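Local coordinates for protein putative NADPH:quinone oxidoreductase (Ralstonia eutropha, PDB 3IUP) that binds NADPH and probably catalyses the NADPH-dependent reduction of quinones or related substrates, as medium-chain quinone oxidoreductases do, at residues P30-V35 / A105-A110; E34-I39 / S128-I133; G54-S59 / V72-P77; R168-S173 / H280-L285. All coordinates share one frame; numbering follows the deposited sequence. Where two conformers were deposited one is given.

Contact 1. Residues P30-V35 / A105-A110; sequences PGPDEV and AGSSPA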
# COMPACT_ATOMS: atom_id res chain seq x y z
N PRO A 30 21.86 -39.53 -4.49
CA PRO A 30 20.45 -39.22 -4.24
C PRO A 30 19.69 -40.33 -3.50
O PRO A 30 19.92 -41.49 -3.79
CB PRO A 30 19.88 -39.06 -5.65
CG PRO A 30 20.81 -39.76 -6.53
CD PRO A 30 22.15 -39.66 -5.92
N GLY A 31 18.86 -39.97 -2.53
CA GLY A 31 17.89 -40.92 -1.96
C GLY A 31 16.85 -41.32 -3.01
O GLY A 31 16.83 -40.78 -4.12
N PRO A 32 15.94 -42.24 -2.64
CA PRO A 32 14.87 -42.73 -3.52
C PRO A 32 14.08 -41.68 -4.32
O PRO A 32 13.76 -41.94 -5.48
CB PRO A 32 13.94 -43.43 -2.54
CG PRO A 32 14.86 -43.96 -1.49
CD PRO A 32 15.99 -43.00 -1.37
N ASP A 33 13.75 -40.53 -3.72
CA ASP A 33 12.96 -39.53 -4.39
C ASP A 33 13.80 -38.39 -4.94
O ASP A 33 13.25 -37.39 -5.35
CB ASP A 33 11.88 -38.98 -3.44
CG ASP A 33 11.02 -40.08 -2.87
OD1 ASP A 33 10.61 -40.97 -3.68
OD2 ASP A 33 10.82 -40.10 -1.63
N GLU A 34 15.12 -38.57 -4.99
CA GLU A 34 16.02 -37.49 -5.42
C GLU A 34 16.76 -37.80 -6.74
O GLU A 34 16.90 -38.96 -7.15
CB GLU A 34 17.08 -37.20 -4.35
CG GLU A 34 16.55 -36.59 -3.05
CD GLU A 34 17.61 -36.52 -1.96
OE1 GLU A 34 18.47 -37.44 -1.82
OE2 GLU A 34 17.61 -35.48 -1.25
N VAL A 35 17.28 -36.74 -7.33
CA VAL A 35 18.17 -36.86 -8.50
C VAL A 35 19.39 -35.98 -8.28
O VAL A 35 19.32 -35.00 -7.53
CB VAL A 35 17.46 -36.50 -9.81
CG1 VAL A 35 16.26 -37.50 -10.07
CG2 VAL A 35 16.99 -35.03 -9.82
N ALA A 105 20.13 -40.92 -10.42
CA ALA A 105 18.73 -40.93 -10.00
C ALA A 105 18.52 -41.95 -8.88
O ALA A 105 19.07 -43.06 -8.91
CB ALA A 105 17.82 -41.23 -11.19
N GLY A 106 17.73 -41.56 -7.88
CA GLY A 106 17.34 -42.47 -6.82
C GLY A 106 16.44 -43.54 -7.41
O GLY A 106 16.01 -43.46 -8.57
N SER A 107 16.12 -44.53 -6.58
CA SER A 107 15.41 -45.73 -7.05
C SER A 107 13.93 -45.56 -7.42
O SER A 107 13.38 -46.42 -8.13
CB SER A 107 15.49 -46.80 -5.95
OG SER A 107 14.86 -46.31 -4.78
N SER A 108 13.28 -44.51 -6.93
CA SER A 108 11.84 -44.37 -7.17
C SER A 108 11.57 -44.20 -8.66
O SER A 108 12.39 -43.63 -9.39
CB SER A 108 11.25 -43.20 -6.37
OG SER A 108 11.54 -41.96 -6.98
N PRO A 109 10.43 -44.71 -9.15
CA PRO A 109 10.13 -44.49 -10.56
C PRO A 109 10.14 -43.02 -10.97
O PRO A 109 10.56 -42.68 -12.07
CB PRO A 109 8.72 -45.09 -10.71
CG PRO A 109 8.61 -46.05 -9.65
CD PRO A 109 9.43 -45.58 -8.51
N ALA A 110 9.66 -42.15 -10.09
CA ALA A 110 9.66 -40.74 -10.35
C ALA A 110 11.08 -40.22 -10.64
O ALA A 110 11.29 -39.46 -11.59
CB ALA A 110 9.03 -39.96 -9.13
O HOH W 1 9.35 -40.11 -5.80

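Contact 2. Residues E34-I39 / S128-I133; sequences EVLIRI and SQYRCI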
# COMPACT_ATOMS: atom_id res chain seq x y z
N GLU A 34 15.12 -38.57 -4.99
CA GLU A 34 16.02 -37.49 -5.42
C GLU A 34 16.76 -37.80 -6.74
O GLU A 34 16.90 -38.96 -7.15
CB GLU A 34 17.08 -37.20 -4.35
CG GLU A 34 16.55 -36.59 -3.05
CD GLU A 34 17.61 -36.52 -1.96
OE1 GLU A 34 18.47 -37.44 -1.82
OE2 GLU A 34 17.61 -35.48 -1.25
N VAL A 35 17.28 -36.74 -7.33
CA VAL A 35 18.17 -36.86 -8.50
C VAL A 35 19.39 -35.98 -8.28
O VAL A 35 19.32 -35.00 -7.53
CB VAL A 35 17.46 -36.50 -9.81
CG1 VAL A 35 16.26 -37.50 -10.07
CG2 VAL A 35 16.99 -35.03 -9.82
N LEU A 36 20.48 -36.30 -8.96
CA LEU A 36 21.66 -35.48 -8.92
C LEU A 36 21.78 -34.82 -10.26
O LEU A 36 21.84 -35.51 -11.28
CB LEU A 36 22.91 -36.32 -8.65
CG LEU A 36 24.19 -35.51 -8.39
CD1 LEU A 36 24.07 -34.78 -7.05
CD2 LEU A 36 25.41 -36.46 -8.44
N ILE A 37 21.82 -33.47 -10.25
CA ILE A 37 21.92 -32.69 -11.47
C ILE A 37 23.29 -32.08 -11.62
O ILE A 37 23.82 -31.46 -10.67
CB ILE A 37 20.89 -31.57 -11.52
CG1 ILE A 37 19.46 -32.11 -11.37
CG2 ILE A 37 21.07 -30.74 -12.79
CD1 ILE A 37 18.51 -31.00 -10.94
N ARG A 38 23.90 -32.25 -12.79
CA ARG A 38 25.12 -31.51 -13.13
C ARG A 38 24.65 -30.16 -13.70
O ARG A 38 24.12 -30.12 -14.80
CB ARG A 38 25.96 -32.25 -14.19
CG ARG A 38 27.31 -31.56 -14.49
CD ARG A 38 28.15 -32.27 -15.52
NE ARG A 38 27.47 -32.26 -16.79
CZ ARG A 38 27.06 -33.34 -17.47
NH1 ARG A 38 27.34 -34.56 -17.03
NH2 ARG A 38 26.44 -33.19 -18.62
N ILE A 39 24.85 -29.07 -12.96
CA ILE A 39 24.28 -27.78 -13.35
C ILE A 39 25.18 -27.12 -14.41
O ILE A 39 26.38 -27.00 -14.22
CB ILE A 39 24.06 -26.86 -12.14
CG1 ILE A 39 23.12 -27.54 -11.13
CG2 ILE A 39 23.48 -25.51 -12.60
CD1 ILE A 39 23.09 -26.87 -9.76
N SER A 128 26.58 -24.09 -8.22
CA SER A 128 27.15 -25.37 -7.69
C SER A 128 27.38 -26.26 -8.86
O SER A 128 26.58 -26.30 -9.80
CB SER A 128 26.17 -26.10 -6.75
OG SER A 128 25.77 -25.27 -5.67
N GLN A 129 28.46 -27.04 -8.83
CA GLN A 129 28.65 -27.98 -9.92
C GLN A 129 27.55 -29.05 -9.98
O GLN A 129 27.10 -29.42 -11.09
CB GLN A 129 30.00 -28.65 -9.81
CG GLN A 129 31.17 -27.74 -10.10
CD GLN A 129 32.49 -28.49 -10.11
OE1 GLN A 129 33.29 -28.36 -9.20
NE2 GLN A 129 32.73 -29.28 -11.17
N TYR A 130 27.15 -29.54 -8.81
CA TYR A 130 26.14 -30.64 -8.71
C TYR A 130 25.17 -30.30 -7.66
O TYR A 130 25.57 -29.77 -6.61
CB TYR A 130 26.82 -31.98 -8.33
CG TYR A 130 27.68 -32.47 -9.43
CD1 TYR A 130 27.13 -33.23 -10.46
CD2 TYR A 130 29.03 -32.15 -9.47
CE1 TYR A 130 27.93 -33.65 -11.51
CE2 TYR A 130 29.83 -32.55 -10.52
CZ TYR A 130 29.28 -33.30 -11.53
OH TYR A 130 30.04 -33.71 -12.59
N ARG A 131 23.88 -30.60 -7.91
CA ARG A 131 22.84 -30.43 -6.88
C ARG A 131 21.99 -31.68 -6.81
O ARG A 131 21.58 -32.20 -7.85
CB ARG A 131 21.98 -29.17 -7.15
CG ARG A 131 22.66 -27.91 -6.62
CD ARG A 131 22.48 -27.76 -5.11
NE ARG A 131 21.15 -27.24 -4.82
CZ ARG A 131 20.20 -27.87 -4.12
NH1 ARG A 131 20.43 -29.06 -3.56
NH2 ARG A 131 19.03 -27.27 -3.94
N CYS A 132 21.77 -32.13 -5.58
CA CYS A 132 20.93 -33.27 -5.26
C CYS A 132 19.60 -32.73 -4.79
O CYS A 132 19.53 -32.05 -3.75
CB CYS A 132 21.55 -34.10 -4.17
SG CYS A 132 20.59 -35.58 -3.82
N ILE A 133 18.59 -32.91 -5.60
CA ILE A 133 17.30 -32.32 -5.29
C ILE A 133 16.18 -33.28 -5.55
O ILE A 133 16.34 -34.20 -6.31
CB ILE A 133 17.07 -31.02 -6.03
CG1 ILE A 133 16.67 -31.23 -7.46
CG2 ILE A 133 18.31 -30.10 -5.99
CD1 ILE A 133 15.81 -30.07 -7.90
O HOH W 2 17.44 -32.86 -1.82
O HOH W 3 29.01 -35.45 -14.70

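Contact 3. Residues G54-S59 / V72-P77; sequences GAADMS and VTARVP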
# COMPACT_ATOMS: atom_id res chain seq x y z
N GLY A 54 24.83 -9.44 -0.07
CA GLY A 54 24.16 -8.93 1.12
C GLY A 54 24.13 -7.40 1.12
O GLY A 54 24.05 -6.76 0.07
N ALA A 55 24.22 -6.83 2.32
CA ALA A 55 24.31 -5.37 2.48
C ALA A 55 25.74 -4.89 2.39
O ALA A 55 26.03 -3.78 2.85
CB ALA A 55 23.68 -4.96 3.83
N ALA A 56 26.66 -5.67 1.81
CA ALA A 56 28.04 -5.24 1.72
C ALA A 56 28.12 -4.00 0.82
O ALA A 56 27.36 -3.84 -0.14
CB ALA A 56 28.95 -6.28 1.18
N ASP A 57 29.05 -3.12 1.18
CA ASP A 57 29.35 -1.95 0.38
C ASP A 57 30.43 -2.46 -0.60
O ASP A 57 31.55 -2.62 -0.23
CB ASP A 57 29.87 -0.85 1.32
CG ASP A 57 30.27 0.40 0.60
OD1 ASP A 57 30.23 0.36 -0.67
OD2 ASP A 57 30.62 1.39 1.32
N MSE A 58 30.05 -2.76 -1.84
CA MSE A 58 30.96 -3.49 -2.75
C MSE A 58 32.06 -2.58 -3.28
O MSE A 58 33.12 -3.04 -3.80
CB MSE A 58 30.18 -4.15 -3.92
CG MSE A 58 29.46 -5.50 -3.59
SE MSE A 58 30.46 -6.74 -2.50
CE MSE A 58 31.81 -7.59 -3.45
N SER A 59 31.87 -1.26 -3.05
CA SER A 59 32.90 -0.29 -3.35
C SER A 59 34.10 -0.53 -2.44
O SER A 59 35.14 0.01 -2.71
CB SER A 59 32.36 1.15 -3.21
OG SER A 59 32.43 1.64 -1.87
N VAL A 72 36.58 -13.12 -2.38
CA VAL A 72 36.30 -11.70 -2.30
C VAL A 72 35.85 -11.38 -0.86
O VAL A 72 34.99 -12.08 -0.31
CB VAL A 72 35.23 -11.24 -3.31
CG1 VAL A 72 34.92 -9.72 -3.17
CG2 VAL A 72 35.64 -11.62 -4.74
N THR A 73 36.46 -10.34 -0.27
CA THR A 73 36.00 -9.78 1.00
C THR A 73 35.61 -8.31 0.89
O THR A 73 36.11 -7.60 0.04
CB THR A 73 37.03 -10.03 2.12
OG1 THR A 73 38.29 -9.46 1.76
CG2 THR A 73 37.27 -11.51 2.28
N ALA A 74 34.64 -7.88 1.68
CA ALA A 74 34.12 -6.50 1.61
C ALA A 74 33.53 -6.20 2.99
O ALA A 74 33.33 -7.14 3.80
CB ALA A 74 33.05 -6.37 0.52
N ARG A 75 33.21 -4.93 3.26
CA ARG A 75 32.67 -4.54 4.55
C ARG A 75 31.20 -4.25 4.46
O ARG A 75 30.72 -3.67 3.46
CB ARG A 75 33.42 -3.28 5.05
CG ARG A 75 34.91 -3.40 5.00
CD ARG A 75 35.37 -4.47 5.96
NE ARG A 75 34.77 -4.28 7.28
CZ ARG A 75 34.99 -5.07 8.31
NH1 ARG A 75 35.82 -6.10 8.20
NH2 ARG A 75 34.38 -4.84 9.46
N VAL A 76 30.46 -4.67 5.47
CA VAL A 76 29.08 -4.31 5.64
C VAL A 76 29.08 -3.12 6.61
O VAL A 76 29.74 -3.17 7.62
CB VAL A 76 28.27 -5.47 6.21
CG1 VAL A 76 26.77 -5.08 6.40
CG2 VAL A 76 28.43 -6.71 5.30
N PRO A 77 28.35 -2.04 6.28
CA PRO A 77 28.33 -0.93 7.23
C PRO A 77 27.48 -1.20 8.47
O PRO A 77 26.40 -1.82 8.35
CB PRO A 77 27.73 0.22 6.40
CG PRO A 77 27.01 -0.39 5.25
CD PRO A 77 27.50 -1.82 5.10

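Contact 4. Residues R168-S173 / H280-L285; sequences RLEGHS and HKQVYL. With ACT (acetate ion), chain I; ACT (acetate ion), chain H.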
# COMPACT_ATOMS: atom_id res chain seq x y z
N ARG A 168 -5.86 -10.16 -13.16
CA ARG A 168 -7.15 -10.82 -13.27
C ARG A 168 -7.80 -11.15 -11.94
O ARG A 168 -8.98 -10.91 -11.76
CB ARG A 168 -7.01 -12.07 -14.10
CG ARG A 168 -6.80 -11.79 -15.57
CD ARG A 168 -6.34 -12.97 -16.31
NE ARG A 168 -6.35 -12.68 -17.74
CZ ARG A 168 -5.62 -13.32 -18.64
NH1 ARG A 168 -4.83 -14.34 -18.29
NH2 ARG A 168 -5.69 -12.95 -19.91
N LEU A 169 -7.03 -11.72 -11.03
CA LEU A 169 -7.54 -12.05 -9.69
C LEU A 169 -8.06 -10.84 -8.94
O LEU A 169 -9.02 -10.95 -8.18
CB LEU A 169 -6.50 -12.77 -8.84
CG LEU A 169 -6.24 -14.21 -9.26
CD1 LEU A 169 -4.91 -14.69 -8.71
CD2 LEU A 169 -7.42 -15.13 -8.81
N GLU A 170 -7.44 -9.70 -9.12
CA GLU A 170 -7.82 -8.52 -8.33
C GLU A 170 -8.75 -7.59 -9.11
O GLU A 170 -9.04 -6.48 -8.70
CB GLU A 170 -6.56 -7.83 -7.81
CG GLU A 170 -5.76 -8.78 -6.95
CD GLU A 170 -4.51 -8.17 -6.30
OE1 GLU A 170 -4.26 -6.96 -6.47
OE2 GLU A 170 -3.81 -8.94 -5.61
N GLY A 171 -9.22 -8.05 -10.25
CA GLY A 171 -10.34 -7.43 -10.93
C GLY A 171 -9.98 -6.31 -11.89
O GLY A 171 -10.81 -5.48 -12.21
N HIS A 172 -8.76 -6.31 -12.37
CA HIS A 172 -8.24 -5.28 -13.28
C HIS A 172 -8.25 -5.87 -14.71
O HIS A 172 -8.16 -7.09 -14.89
CB HIS A 172 -6.78 -4.96 -12.88
CG HIS A 172 -6.63 -4.47 -11.48
ND1 HIS A 172 -6.84 -3.15 -11.12
CD2 HIS A 172 -6.26 -5.12 -10.34
CE1 HIS A 172 -6.65 -3.02 -9.81
NE2 HIS A 172 -6.30 -4.20 -9.32
N SER A 173 -8.26 -5.02 -15.71
CA SER A 173 -8.31 -5.50 -17.09
C SER A 173 -7.03 -5.21 -17.88
O SER A 173 -6.82 -5.79 -18.96
CB SER A 173 -9.51 -4.88 -17.79
OG SER A 173 -9.40 -3.47 -17.66
N HIS A 280 -10.50 1.12 -7.61
CA HIS A 280 -9.27 0.81 -6.90
C HIS A 280 -8.07 0.70 -7.83
O HIS A 280 -8.12 -0.04 -8.82
CB HIS A 280 -9.40 -0.52 -6.13
CG HIS A 280 -8.15 -0.88 -5.36
ND1 HIS A 280 -7.84 -0.31 -4.14
CD2 HIS A 280 -7.12 -1.71 -5.65
CE1 HIS A 280 -6.68 -0.78 -3.72
NE2 HIS A 280 -6.22 -1.63 -4.61
N LYS A 281 -7.02 1.44 -7.48
CA LYS A 281 -5.75 1.48 -8.18
C LYS A 281 -4.70 0.82 -7.29
O LYS A 281 -4.62 1.16 -6.08
CB LYS A 281 -5.33 2.92 -8.38
CG LYS A 281 -6.24 3.71 -9.28
CD LYS A 281 -6.21 5.25 -8.99
CE LYS A 281 -6.78 5.64 -7.63
NZ LYS A 281 -8.27 5.52 -7.70
N GLN A 282 -3.93 -0.09 -7.85
CA GLN A 282 -2.99 -0.89 -7.07
C GLN A 282 -1.57 -0.82 -7.67
O GLN A 282 -1.42 -1.05 -8.86
CB GLN A 282 -3.44 -2.34 -7.01
CG GLN A 282 -2.56 -3.28 -6.18
CD GLN A 282 -2.58 -2.97 -4.69
OE1 GLN A 282 -3.57 -2.51 -4.14
NE2 GLN A 282 -1.45 -3.22 -4.03
N VAL A 283 -0.56 -0.56 -6.84
CA VAL A 283 0.86 -0.64 -7.28
C VAL A 283 1.56 -1.66 -6.42
O VAL A 283 1.57 -1.51 -5.19
CB VAL A 283 1.58 0.69 -7.19
CG1 VAL A 283 3.12 0.47 -7.55
CG2 VAL A 283 0.94 1.70 -8.15
N TYR A 284 2.10 -2.71 -7.03
CA TYR A 284 2.95 -3.66 -6.32
C TYR A 284 4.41 -3.30 -6.54
O TYR A 284 4.85 -3.19 -7.69
CB TYR A 284 2.64 -5.05 -6.77
CG TYR A 284 1.36 -5.59 -6.20
CD1 TYR A 284 1.26 -5.83 -4.86
CD2 TYR A 284 0.24 -5.87 -7.02
CE1 TYR A 284 0.10 -6.35 -4.31
CE2 TYR A 284 -0.92 -6.40 -6.48
CZ TYR A 284 -0.98 -6.62 -5.12
OH TYR A 284 -2.10 -7.13 -4.50
N LEU A 285 5.15 -3.13 -5.45
CA LEU A 285 6.59 -2.89 -5.54
C LEU A 285 7.19 -4.30 -5.49
O LEU A 285 7.33 -4.88 -4.41
CB LEU A 285 7.07 -2.02 -4.41
CG LEU A 285 6.39 -0.67 -4.22
CD1 LEU A 285 7.10 0.21 -3.15
CD2 LEU A 285 6.19 0.09 -5.52
C ACT I . -4.37 -15.91 -21.55
O ACT I . -3.71 -15.02 -20.95
OXT ACT I . -5.51 -15.55 -21.97
CH3 ACT I . -3.86 -17.31 -21.76
C ACT H . -2.32 -15.96 -16.84
O ACT H . -2.42 -16.66 -17.92
OXT ACT H . -3.31 -15.25 -16.43
CH3 ACT H . -1.07 -15.99 -16.03

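Contact 1. Residues P30-V35 / A105-A110
G106 N donates to E34 O over 2.8 Å, and the neighbouring V35 and A105 form an antiparallel, non-hydrogen-bonded pair with their CA atoms 4.4 Å apart. Before the strand the chain makes a type I beta turn from G31 to E34, closed by E34 N to G31 O. G106 packs against this turn, its CA in CA-H...O contact with G31 O at 3.2 Å. P32 O carries the second grip: it accepts from S108 N at 3.0 Å and from S108 OG at 2.7 Å, the hydroxyl lying 32° out of the carbonyl plane. S108 OG is held between its own N and carbonyl carbon (chi1 78°). S108 is the N-cap of helix 109-112, where its OG also takes the N-H of A111, so one hydroxyl ties the turn to the start of the helix. The contact lies where strand 34-43 begins and strand 98-105 ends, in the mixed sheet of the GroES-like region. A water donating to both D33 OD1 and S108 OG bridges the two residues, and D33 OD1 also rests against S108 CB. P30 lays CG over the A105-G106 peptide, 3.8 Å from G106 N, and V35 CG1 touches A105 CB. Within the turn segment itself, the anti lone pair of E34 OE1 takes G31 N.

Contact 2. Residues E34-I39 / S128-I133
S128 opens the second segment by turning its carbonyl to I39: S128 O sits 3.5 Å from I39 CB, just ahead of the regular pairing. Q129 O then receives I39 N from above its carbonyl plane, and N374 ND2 bonds to that same oxygen. Y130 pairs with R38 on the next rung. Its ring and the R38 chain run side by side in the same direction, with R38 CB 3.6 Å from Y130 CE1 and the guanidinium plane nearly perpendicular to the ring (87°). A water in both planes links R38 NH1 with Y130 OH, while R38 NH2 makes a salt bridge with E40. R131 and I37 exchange two backbone bonds, the straighter from I37 N to R131 O at 2.7 Å. Bends at chi2 and chi3 turn the R131 chain along the strand toward I133: NH2 reaches G124 O, and I133 CG2 covers one guanidinium face. C132 stands its SG anti to the backbone N (chi1 -176°), 3.5 Å from E34 OE1, which also accepts from G31 N, and its CB meets L36 CD1. I133 closes the ladder with two backbone bonds to V35, and its CG1 packs on I37 CD1 at 3.9 Å. Strand 34-43 thus runs antiparallel between 130-134 and 98-105 in the mixed sheet, with C138 of strand 138-140 touching V35, I37 and I133 and strand 4-12 reaching Q129 and Y130.

Contact 3. Residues G54-S59 / V72-P77
M58, a selenomethionine, reaches over strand 70-75 from a backbone that points its CB away. Its CG stands anti to the carbonyl carbon (chi1 -80°), and further bends at chi2 and chi3 curl the chain back. SE then comes down on A74 CB at 4.0 Å, and CE ends 3.8 Å from V72 CG1, the two side chains crossing at about a right angle. V72 and A74, two apart on the strand, therefore meet successive atoms of one side chain. Next to it A56 CB touches A74 CB and V76 CG2, which lie on either side of R75 in sequence. The one backbone bond between the segments is D57 N to R75 O, 2.9 Å and nearly straight (172°). Ahead of it A55 fits its CB against V76 CG1, while A55 O lies 3.3 Å from P77 CD. The polar end of D57 serves its own loop: S59 OG gives a 2.8 Å bond to OD1 from above the carboxylate plane, and S59 N adds a weak one. T60 OG1 is hydrogen-bonded both to D57 O and to R75 N, a second link between loop and strand. L18 of strand 17-26 also lies against A56 and M58. This is the loop between helix 46-53 and strand 61-65 folding onto the antiparallel five-stranded sheet, within the GroES-like region, consistent with a medium-chain reductase.

Contact 4. Residues R168-S173 / H280-L285
E170 and Y284 make the tight part of this contact. Y284 OH donates to E170 OE2 over 2.7 Å, on the syn lone pair, and OE1 lies in the ring plane at its edge, 3.4 Å from Y284 CE2. E170 is extended beyond CG and approaches from the opposite direction, with the carboxylate turned 59° from the ring. Q282 NE2 lies over one face of the same ring, 3.5 Å above its plane, while Q282 OE1 takes an in-plane bond from H280 NE2. H172 fits more slackly: its CE1 is 3.5 Å from H280 O at the ring's edge, and NE2 is 4.1 Å from Q282 CB. Its ND1 is bonded instead to T242. The loose, exposed side belongs to R168, whose straight chain leads away from the strand to two acetate ions, probably from the crystallisation liquor; NH1 and NH2 both bond to O of one of them, each at 3.0 Å. A Schellman motif ends helix 155-169, with G171 at its positive-phi position, and delivers E170 and H172 to strand 281-285. That strand lies between 243-249 and 304-308 in the parallel sheet, where I243 touches both H172 and Y284, and W309 meets the Y284 ring edge-to-face.

How the contacts relate
Contacts 1 and 2 are neighbours, their centres 12 Å apart. They share E34 and V35 at the start of strand 34-43, which pairs with 98-105 on one side and 130-134 on the other, and P30 packs against C132 where they meet. Contact 3 is nested in the loop that each of them closes but lies on a separate, antiparallel five-stranded sheet, its centre about 30 Å from that of contact 2. All three belong to the GroES-like region. Contact 4 follows in series, 37 to 42 Å from the others between centres, on the parallel sheet, consistent with a Rossmann-type fold, where the Y284 side chain comes to about 8 Å from a bound NADPH. The set thus samples both regions.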